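Local coordinates for putative alpha-L-fucosidase (Bacteroides thetaiotaomicron, PDB 4H41), which is of unconfirmed function but, as a putative alpha-L-fucosidase with a TIM-barrel fold, probably hydrolyses fucose-containing host glycans, at residues L120-R125 against S133-D138; D138-I143 against G181-D186. One frame throughout, in Å; residues are numbered along the deposited sequence.

Contact 1 (L120-R125 against S133-D138); sequences LYDSGR and SWEIED. With NA (sodium ion), chain Q.
Glu-135 reaches from near the N-terminal end of helix 136-151 to the loop after strand 115-119 and grips Ser-123 twice. Its OE1 accepts the backbone N of Ser-123 at 2.8 Å, a nearly straight bond of 173°, while OE2 accepts OG of Ser-123 at 2.9 Å. Both donors lie on the syn side of the carboxylate, tilted from its plane. The bend of Glu-135 at chi2 (-57°) brings CD alongside Ser-123. OE2 also accepts a hydrogen bond from the backbone N of Tyr-126 and another from a water that also donates to OD1 of Asp-122. OD1 of Asp-122 closes an Asx turn by accepting a hydrogen bond from the backbone N of Gly-124 at 3.2 Å, and OD2 of Asp-122 is held by Trp-127 and His-44.

Charge pairing is carried by Arg-125. Its NH1 forms a salt bridge to OD2 of Asp-138 (2.7 Å); the acceptor lies in the guanidinium plane, but the nitrogen sits above the carboxylate plane. OD1 of the same aspartate bonds to the hydroxyl of Tyr-88.

Packing adds to these bonds. CB of Arg-125 lies 3.5 Å from CB of Trp-134, and the carboxylate oxygen OD2 of Asp-138 sits at the edge of the Tyr-121 ring, 3.5 Å from CE2. The tyrosine hydroxyl continues to the carbonyl of Arg-79.

OD1 of Asp-122 and OE2 of Glu-135 stand 4.1 Å apart, bridged by the shared water, and the N-H and hydroxyl donors satisfy the Glu-135 carboxylate and tie loop to helix.

Contact 2 (D138-I143 against G181-D186); sequences DNKYVI and GKQCKD
Neighbouring outer helices of the barrel, 136-151 and 173-187, pack side by side here, their short segments running 12° from parallel with axes 10.3 Å apart. Gln-183 spans much of that distance. With CG anti to its backbone N (chi1 -165°) and the chain extended beyond it, NE2 donates to the carbonyl O of Lys-140 at 2.9 Å. The bond is nearly straight and lies in both the carbonyl and amide planes, so it uses a carbonyl lone pair. OE1 of Gln-183 rests 3.3 Å from CA of Lys-140. Strand 157-162 follows the first helix and precedes the second, as in the repeating beta-alpha units of a TIM barrel, and Trp-160 on that strand touches both Ile-143 and Cys-184. Ile-143 packs between the helices: CD1 approaches SG of Cys-184 at 3.7 Å and OE1 of Gln-183 at 3.5 Å, while CB and CG2 lie against the glutamine amide. An alanine in place of Gln-183 would probably leave the Lys-140 carbonyl without this side-chain donor and open a gap beside CG2 of Ile-143. CB and CG of Lys-140 border the amide oxygen, each 3.9 Å from OE1 of Gln-183.

In the fold
Helix 136-151 serves both contacts: its N-terminal region receives the loop in contact 1, and its next turns meet helix 173-187 in contact 2. The centres lie about 11 Å apart, and Asp-138 belongs to both ranges. Asn-139 joins them directly, its OD1 lying 2.8 Å from the backbone N of Tyr-121 in a probable hydrogen bond, while CD2 of Leu-120 packs 3.7 Å from CG1 of Ile-143. Contact 1 also borders a bound polyether, about 4 Å from the side chain of Trp-134, and Ser-133 OG binds a sodium ion at 2.4 Å. The polyether probably comes from the crystallisation liquor. Contact 2 is farther away, the Lys-140 side chain being about 10 Å from sodium.

Contact 1 (L120-R125 against S133-D138)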
ATOM      1  N   LEU B 120       2.315  -8.907  26.866  1.00 19.34           N
ATOM      2  CA  LEU B 120       3.481  -8.441  27.599  1.00 21.15           C
ATOM      3  C   LEU B 120       4.274  -7.415  26.806  1.00 22.51           C
ATOM      4  O   LEU B 120       4.146  -7.276  25.588  1.00 18.92           O
ATOM      5  CB  LEU B 120       4.373  -9.637  28.011  1.00 21.61           C
ATOM      6  CG  LEU B 120       3.731 -10.646  28.969  1.00 24.26           C
ATOM      7  CD1 LEU B 120       4.749 -11.640  29.464  1.00 24.58           C
ATOM      8  CD2 LEU B 120       3.053  -9.925  30.168  1.00 27.10           C
ATOM      9  N   TYR B 121       5.106  -6.682  27.540  1.00 20.33           N
ATOM     10  CA  TYR B 121       5.919  -5.620  26.991  1.00 20.93           C
ATOM     11  C   TYR B 121       7.044  -6.199  26.113  1.00 22.81           C
ATOM     12  O   TYR B 121       7.665  -7.197  26.479  1.00 22.93           O
ATOM     13  CB  TYR B 121       6.495  -4.772  28.142  1.00 19.30           C
ATOM     14  CG  TYR B 121       7.473  -3.709  27.706  1.00 21.89           C
ATOM     15  CD1 TYR B 121       7.056  -2.615  26.958  1.00 22.82           C
ATOM     16  CD2 TYR B 121       8.824  -3.822  27.995  1.00 23.06           C
ATOM     17  CE1 TYR B 121       7.964  -1.643  26.525  1.00 21.73           C
ATOM     18  CE2 TYR B 121       9.739  -2.871  27.563  1.00 25.39           C
ATOM     19  CZ  TYR B 121       9.311  -1.792  26.810  1.00 26.53           C
ATOM     20  OH  TYR B 121      10.271  -0.921  26.373  1.00 24.70           O
ATOM     21  N   ASP B 122       7.329  -5.526  25.011  1.00 18.88           N
ATOM     22  CA  ASP B 122       8.397  -5.877  24.075  1.00 19.07           C
ATOM     23  C   ASP B 122       9.427  -4.746  24.083  1.00 24.21           C
ATOM     24  O   ASP B 122       9.183  -3.665  23.534  1.00 22.67           O
ATOM     25  CB  ASP B 122       7.800  -6.105  22.680  1.00 20.05           C
ATOM     26  CG  ASP B 122       8.791  -6.564  21.612  1.00 21.80           C
ATOM     27  OD1 ASP B 122      10.019  -6.522  21.873  1.00 22.41           O
ATOM     28  OD2 ASP B 122       8.351  -6.872  20.497  1.00 23.79           O
ATOM     29  N   SER B 123      10.588  -4.983  24.701  1.00 23.14           N
ATOM     30  CA  SER B 123      11.604  -3.920  24.832  1.00 24.22           C
ATOM     31  C   SER B 123      12.427  -3.650  23.590  1.00 26.16           C
ATOM     32  O   SER B 123      13.129  -2.641  23.574  1.00 25.18           O
ATOM     33  CB  SER B 123      12.587  -4.241  25.961  1.00 29.47           C
ATOM     34  OG  SER B 123      13.542  -5.220  25.570  1.00 29.00           O
ATOM     35  N   GLY B 124      12.436  -4.561  22.638  1.00 23.37           N
ATOM     36  CA  GLY B 124      13.271  -4.476  21.447  1.00 23.46           C
ATOM     37  C   GLY B 124      14.609  -5.185  21.602  1.00 28.48           C
ATOM     38  O   GLY B 124      15.262  -5.477  20.605  1.00 26.46           O
ATOM     39  N   ARG B 125      15.021  -5.520  22.840  1.00 26.57           N
ATOM     40  CA  ARG B 125      16.318  -6.152  23.123  1.00 26.57           C
ATOM     41  C   ARG B 125      16.415  -7.550  22.524  1.00 27.96           C
ATOM     42  O   ARG B 125      17.455  -7.905  21.972  1.00 27.82           O
ATOM     43  CB  ARG B 125      16.573  -6.236  24.635  1.00 25.57           C
ATOM     44  CG  ARG B 125      16.842  -4.876  25.254  1.00 31.42           C
ATOM     45  CD  ARG B 125      17.173  -4.992  26.742  1.00 39.71           C
ATOM     46  NE  ARG B 125      17.000  -3.693  27.405  1.00 52.70           N
ATOM     47  CZ  ARG B 125      15.932  -3.285  28.088  1.00 64.70           C
ATOM     48  NH1 ARG B 125      14.906  -4.100  28.279  1.00 42.04           N
ATOM     49  NH2 ARG B 125      15.900  -2.068  28.622  1.00 61.67           N
ATOM     50  N   SER B 133      15.700 -13.966  26.692  1.00 24.08           N
ATOM     51  CA  SER B 133      15.784 -13.778  28.144  1.00 23.38           C
ATOM     52  C   SER B 133      15.912 -12.287  28.507  1.00 29.09           C
ATOM     53  O   SER B 133      15.603 -11.947  29.647  1.00 30.11           O
ATOM     54  CB  SER B 133      16.911 -14.628  28.742  1.00 27.23           C
ATOM     55  OG  SER B 133      18.190 -14.139  28.394  1.00 30.08           O
ATOM     56  N   TRP B 134      16.302 -11.380  27.550  1.00 26.74           N
ATOM     57  CA  TRP B 134      16.339  -9.935  27.803  1.00 28.42           C
ATOM     58  C   TRP B 134      14.960  -9.352  28.109  1.00 31.25           C
ATOM     59  O   TRP B 134      14.879  -8.284  28.708  1.00 33.87           O
ATOM     60  CB  TRP B 134      16.890  -9.159  26.592  1.00 29.00           C
ATOM     61  CG  TRP B 134      18.352  -9.303  26.375  1.00 32.40           C
ATOM     62  CD1 TRP B 134      18.968  -9.898  25.321  1.00 35.34           C
ATOM     63  CD2 TRP B 134      19.392  -8.738  27.182  1.00 34.83           C
ATOM     64  NE1 TRP B 134      20.333  -9.834  25.470  1.00 36.84           N
ATOM     65  CE2 TRP B 134      20.623  -9.120  26.602  1.00 39.77           C
ATOM     66  CE3 TRP B 134      19.403  -7.965  28.352  1.00 37.92           C
ATOM     67  CZ2 TRP B 134      21.853  -8.736  27.140  1.00 41.68           C
ATOM     68  CZ3 TRP B 134      20.628  -7.595  28.897  1.00 41.48           C
ATOM     69  CH2 TRP B 134      21.834  -8.052  28.342  1.00 42.46           C
ATOM     70  N   GLU B 135      13.872 -10.024  27.688  1.00 25.79           N
ATOM     71  CA  GLU B 135      12.525  -9.492  27.890  1.00 24.53           C
ATOM     72  C   GLU B 135      11.964  -9.746  29.284  1.00 28.08           C
ATOM     73  O   GLU B 135      10.925  -9.185  29.646  1.00 27.41           O
ATOM     74  CB  GLU B 135      11.603 -10.086  26.828  1.00 24.33           C
ATOM     75  CG  GLU B 135      12.010  -9.727  25.394  1.00 32.63           C
ATOM     76  CD  GLU B 135      12.088  -8.231  25.147  1.00 35.43           C
ATOM     77  OE1 GLU B 135      11.331  -7.486  25.809  1.00 28.73           O
ATOM     78  OE2 GLU B 135      13.007  -7.789  24.425  1.00 26.83           O
ATOM     79  N   ILE B 136      12.627 -10.573  30.074  1.00 25.05           N
ATOM     80  CA  ILE B 136      12.107 -10.924  31.390  1.00 24.59           C
ATOM     81  C   ILE B 136      12.057  -9.726  32.344  1.00 27.22           C
ATOM     82  O   ILE B 136      11.027  -9.520  32.984  1.00 24.96           O
ATOM     83  CB  ILE B 136      12.950 -12.053  32.033  1.00 27.10           C
ATOM     84  CG1 ILE B 136      12.948 -13.348  31.168  1.00 25.00           C
ATOM     85  CG2 ILE B 136      12.409 -12.367  33.447  1.00 31.12           C
ATOM     86  CD1 ILE B 136      14.014 -14.304  31.555  1.00 29.15           C
ATOM     87  N   GLU B 137      13.168  -8.979  32.489  1.00 28.76           N
ATOM     88  CA  GLU B 137      13.276  -7.964  33.536  1.00 29.13           C
ATOM     89  C   GLU B 137      12.205  -6.884  33.499  1.00 29.71           C
ATOM     90  O   GLU B 137      11.580  -6.655  34.537  1.00 28.94           O
ATOM     91  CB  GLU B 137      14.650  -7.309  33.544  1.00 32.04           C
ATOM     92  CG  GLU B 137      14.886  -6.464  34.788  1.00 49.52           C
ATOM     93  CD  GLU B 137      16.342  -6.260  35.152  1.00 88.79           C
ATOM     94  OE1 GLU B 137      17.177  -6.149  34.224  1.00 91.58           O
ATOM     95  OE2 GLU B 137      16.646  -6.201  36.366  1.00 94.78           O
ATOM     96  N   ASP B 138      11.992  -6.219  32.375  1.00 26.70           N
ATOM     97  CA  ASP B 138      10.960  -5.143  32.320  1.00 24.57           C
ATOM     98  C   ASP B 138       9.583  -5.710  32.583  1.00 25.81           C
ATOM     99  O   ASP B 138       8.777  -5.055  33.231  1.00 23.00           O
ATOM    100  CB  ASP B 138      10.950  -4.419  30.981  1.00 25.86           C
ATOM    101  CG  ASP B 138      12.179  -3.567  30.693  1.00 31.77           C
ATOM    102  OD1 ASP B 138      12.818  -3.095  31.648  1.00 30.66           O
ATOM    103  OD2 ASP B 138      12.560  -3.478  29.538  1.00 34.23           O
TER
HETATM  104 NA    NA Q 405      19.646 -14.788  30.240  1.00 33.39          NA
HETATM  105  O   HOH W   1      12.544  -7.530  21.700  1.00 23.05           O

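Contact 2 (D138-I143 against G181-D186)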
ATOM      1  N   ASP B 138      11.992  -6.219  32.375  1.00 26.70           N
ATOM      2  CA  ASP B 138      10.960  -5.143  32.320  1.00 24.57           C
ATOM      3  C   ASP B 138       9.583  -5.710  32.583  1.00 25.81           C
ATOM      4  O   ASP B 138       8.777  -5.055  33.231  1.00 23.00           O
ATOM      5  CB  ASP B 138      10.950  -4.419  30.981  1.00 25.86           C
ATOM      6  CG  ASP B 138      12.179  -3.567  30.693  1.00 31.77           C
ATOM      7  OD1 ASP B 138      12.818  -3.095  31.648  1.00 30.66           O
ATOM      8  OD2 ASP B 138      12.560  -3.478  29.538  1.00 34.23           O
ATOM      9  N   ASN B 139       9.310  -6.954  32.108  1.00 24.82           N
ATOM     10  CA  ASN B 139       8.006  -7.548  32.334  1.00 23.98           C
ATOM     11  C   ASN B 139       7.799  -7.898  33.805  1.00 25.37           C
ATOM     12  O   ASN B 139       6.652  -7.903  34.213  1.00 26.24           O
ATOM     13  CB  ASN B 139       7.739  -8.723  31.452  1.00 23.20           C
ATOM     14  CG  ASN B 139       7.259  -8.263  30.117  1.00 25.62           C
ATOM     15  OD1 ASN B 139       6.176  -7.630  30.001  1.00 23.10           O
ATOM     16  ND2 ASN B 139       8.077  -8.437  29.102  1.00 22.83           N
ATOM     17  N   LYS B 140       8.863  -8.088  34.622  1.00 24.17           N
ATOM     18  CA  LYS B 140       8.651  -8.277  36.056  1.00 26.32           C
ATOM     19  C   LYS B 140       7.925  -7.077  36.661  1.00 29.43           C
ATOM     20  O   LYS B 140       7.037  -7.258  37.499  1.00 31.57           O
ATOM     21  CB  LYS B 140       9.963  -8.511  36.816  1.00 28.03           C
ATOM     22  CG  LYS B 140      10.700  -9.755  36.396  1.00 40.59           C
ATOM     23  CD  LYS B 140      11.711 -10.162  37.430  1.00 54.82           C
ATOM     24  CE  LYS B 140      12.585 -11.255  36.875  1.00 77.25           C
ATOM     25  NZ  LYS B 140      13.403 -11.934  37.911  1.00 98.39           N
ATOM     26  N   TYR B 141       8.281  -5.870  36.234  1.00 26.45           N
ATOM     27  CA  TYR B 141       7.663  -4.641  36.733  1.00 26.61           C
ATOM     28  C   TYR B 141       6.322  -4.400  36.085  1.00 28.46           C
ATOM     29  O   TYR B 141       5.394  -3.993  36.769  1.00 28.73           O
ATOM     30  CB  TYR B 141       8.568  -3.438  36.477  1.00 28.47           C
ATOM     31  CG  TYR B 141       9.857  -3.529  37.243  1.00 34.72           C
ATOM     32  CD1 TYR B 141       9.948  -3.063  38.552  1.00 39.53           C
ATOM     33  CD2 TYR B 141      10.972  -4.139  36.691  1.00 36.35           C
ATOM     34  CE1 TYR B 141      11.138  -3.153  39.271  1.00 40.71           C
ATOM     35  CE2 TYR B 141      12.159  -4.256  37.402  1.00 39.64           C
ATOM     36  CZ  TYR B 141      12.239  -3.767  38.698  1.00 51.52           C
ATOM     37  OH  TYR B 141      13.414  -3.886  39.400  1.00 56.42           O
ATOM     38  N   VAL B 142       6.210  -4.651  34.767  1.00 25.31           N
ATOM     39  CA  VAL B 142       4.963  -4.445  34.029  1.00 23.30           C
ATOM     40  C   VAL B 142       3.869  -5.353  34.564  1.00 26.98           C
ATOM     41  O   VAL B 142       2.764  -4.872  34.835  1.00 27.47           O
ATOM     42  CB  VAL B 142       5.165  -4.621  32.505  1.00 23.69           C
ATOM     43  CG1 VAL B 142       3.826  -4.725  31.756  1.00 21.87           C
ATOM     44  CG2 VAL B 142       6.016  -3.475  31.928  1.00 23.81           C
ATOM     45  N   ILE B 143       4.139  -6.660  34.659  1.00 24.15           N
ATOM     46  CA  ILE B 143       3.159  -7.598  35.199  1.00 24.33           C
ATOM     47  C   ILE B 143       2.686  -7.141  36.590  1.00 28.26           C
ATOM     48  O   ILE B 143       1.489  -7.108  36.825  1.00 28.97           O
ATOM     49  CB  ILE B 143       3.729  -9.039  35.226  1.00 24.96           C
ATOM     50  CG1 ILE B 143       3.959  -9.552  33.773  1.00 23.09           C
ATOM     51  CG2 ILE B 143       2.792 -10.015  35.998  1.00 27.81           C
ATOM     52  CD1 ILE B 143       4.969 -10.777  33.671  1.00 21.63           C
ATOM     53  N   GLY B 181       5.463 -16.692  32.144  1.00 24.02           N
ATOM     54  CA  GLY B 181       4.242 -17.444  32.429  1.00 23.24           C
ATOM     55  C   GLY B 181       4.006 -17.655  33.901  1.00 25.35           C
ATOM     56  O   GLY B 181       2.881 -17.499  34.375  1.00 24.58           O
ATOM     57  N   LYS B 182       5.057 -18.006  34.640  1.00 23.88           N
ATOM     58  CA  LYS B 182       4.916 -18.233  36.089  1.00 24.42           C
ATOM     59  C   LYS B 182       4.481 -16.958  36.813  1.00 26.22           C
ATOM     60  O   LYS B 182       3.622 -17.026  37.691  1.00 26.81           O
ATOM     61  CB  LYS B 182       6.225 -18.741  36.692  1.00 27.26           C
ATOM     62  CG  LYS B 182       6.100 -18.989  38.202  1.00 36.63           C
ATOM     63  CD  LYS B 182       7.224 -19.772  38.780  1.00 46.89           C
ATOM     64  CE  LYS B 182       7.209 -19.718  40.314  1.00 51.11           C
ATOM     65  NZ  LYS B 182       5.973 -20.343  40.870  1.00 73.25           N
ATOM     66  N   GLN B 183       5.097 -15.816  36.499  1.00 24.71           N
ATOM     67  CA  GLN B 183       4.726 -14.571  37.185  1.00 24.15           C
ATOM     68  C   GLN B 183       3.294 -14.182  36.867  1.00 28.01           C
ATOM     69  O   GLN B 183       2.550 -13.811  37.753  1.00 27.57           O
ATOM     70  CB  GLN B 183       5.660 -13.435  36.846  1.00 26.55           C
ATOM     71  CG  GLN B 183       5.492 -12.274  37.831  1.00 31.63           C
ATOM     72  CD  GLN B 183       6.261 -11.063  37.429  1.00 38.04           C
ATOM     73  OE1 GLN B 183       7.036 -11.101  36.475  1.00 35.83           O
ATOM     74  NE2 GLN B 183       5.972  -9.929  38.080  1.00 27.77           N
ATOM     75  N   CYS B 184       2.891 -14.301  35.609  1.00 24.14           N
ATOM     76  CA  CYS B 184       1.504 -14.024  35.211  1.00 24.07           C
ATOM     77  C   CYS B 184       0.517 -14.883  36.005  1.00 26.94           C
ATOM     78  O   CYS B 184      -0.492 -14.394  36.525  1.00 27.04           O
ATOM     79  CB  CYS B 184       1.344 -14.266  33.715  1.00 23.84           C
ATOM     80  SG  CYS B 184       2.199 -13.043  32.704  1.00 26.02           S
ATOM     81  N   LYS B 185       0.775 -16.165  36.057  1.00 25.01           N
ATOM     82  CA  LYS B 185      -0.128 -17.089  36.731  1.00 25.45           C
ATOM     83  C   LYS B 185      -0.162 -16.871  38.234  1.00 29.57           C
ATOM     84  O   LYS B 185      -1.238 -16.877  38.820  1.00 30.76           O
ATOM     85  CB  LYS B 185       0.263 -18.540  36.438  1.00 26.69           C
ATOM     86  CG  LYS B 185      -0.148 -18.927  35.023  1.00 29.97           C
ATOM     87  CD  LYS B 185      -0.392 -20.368  34.843  1.00 33.20           C
ATOM     88  CE  LYS B 185      -1.055 -20.652  33.510  1.00 30.93           C
ATOM     89  NZ  LYS B 185      -2.526 -20.527  33.595  1.00 28.72           N
ATOM     90  N   ASP B 186       0.997 -16.685  38.841  1.00 28.22           N
ATOM     91  CA  ASP B 186       1.091 -16.452  40.294  1.00 28.11           C
ATOM     92  C   ASP B 186       0.357 -15.198  40.717  1.00 32.05           C
ATOM     93  O   ASP B 186      -0.418 -15.249  41.665  1.00 32.07           O
ATOM     94  CB  ASP B 186       2.555 -16.317  40.728  1.00 28.75           C
ATOM     95  CG  ASP B 186       3.330 -17.618  40.808  1.00 37.83           C
ATOM     96  OD1 ASP B 186       2.705 -18.692  40.730  1.00 39.33           O
ATOM     97  OD2 ASP B 186       4.570 -17.560  40.954  1.00 44.31           O
TER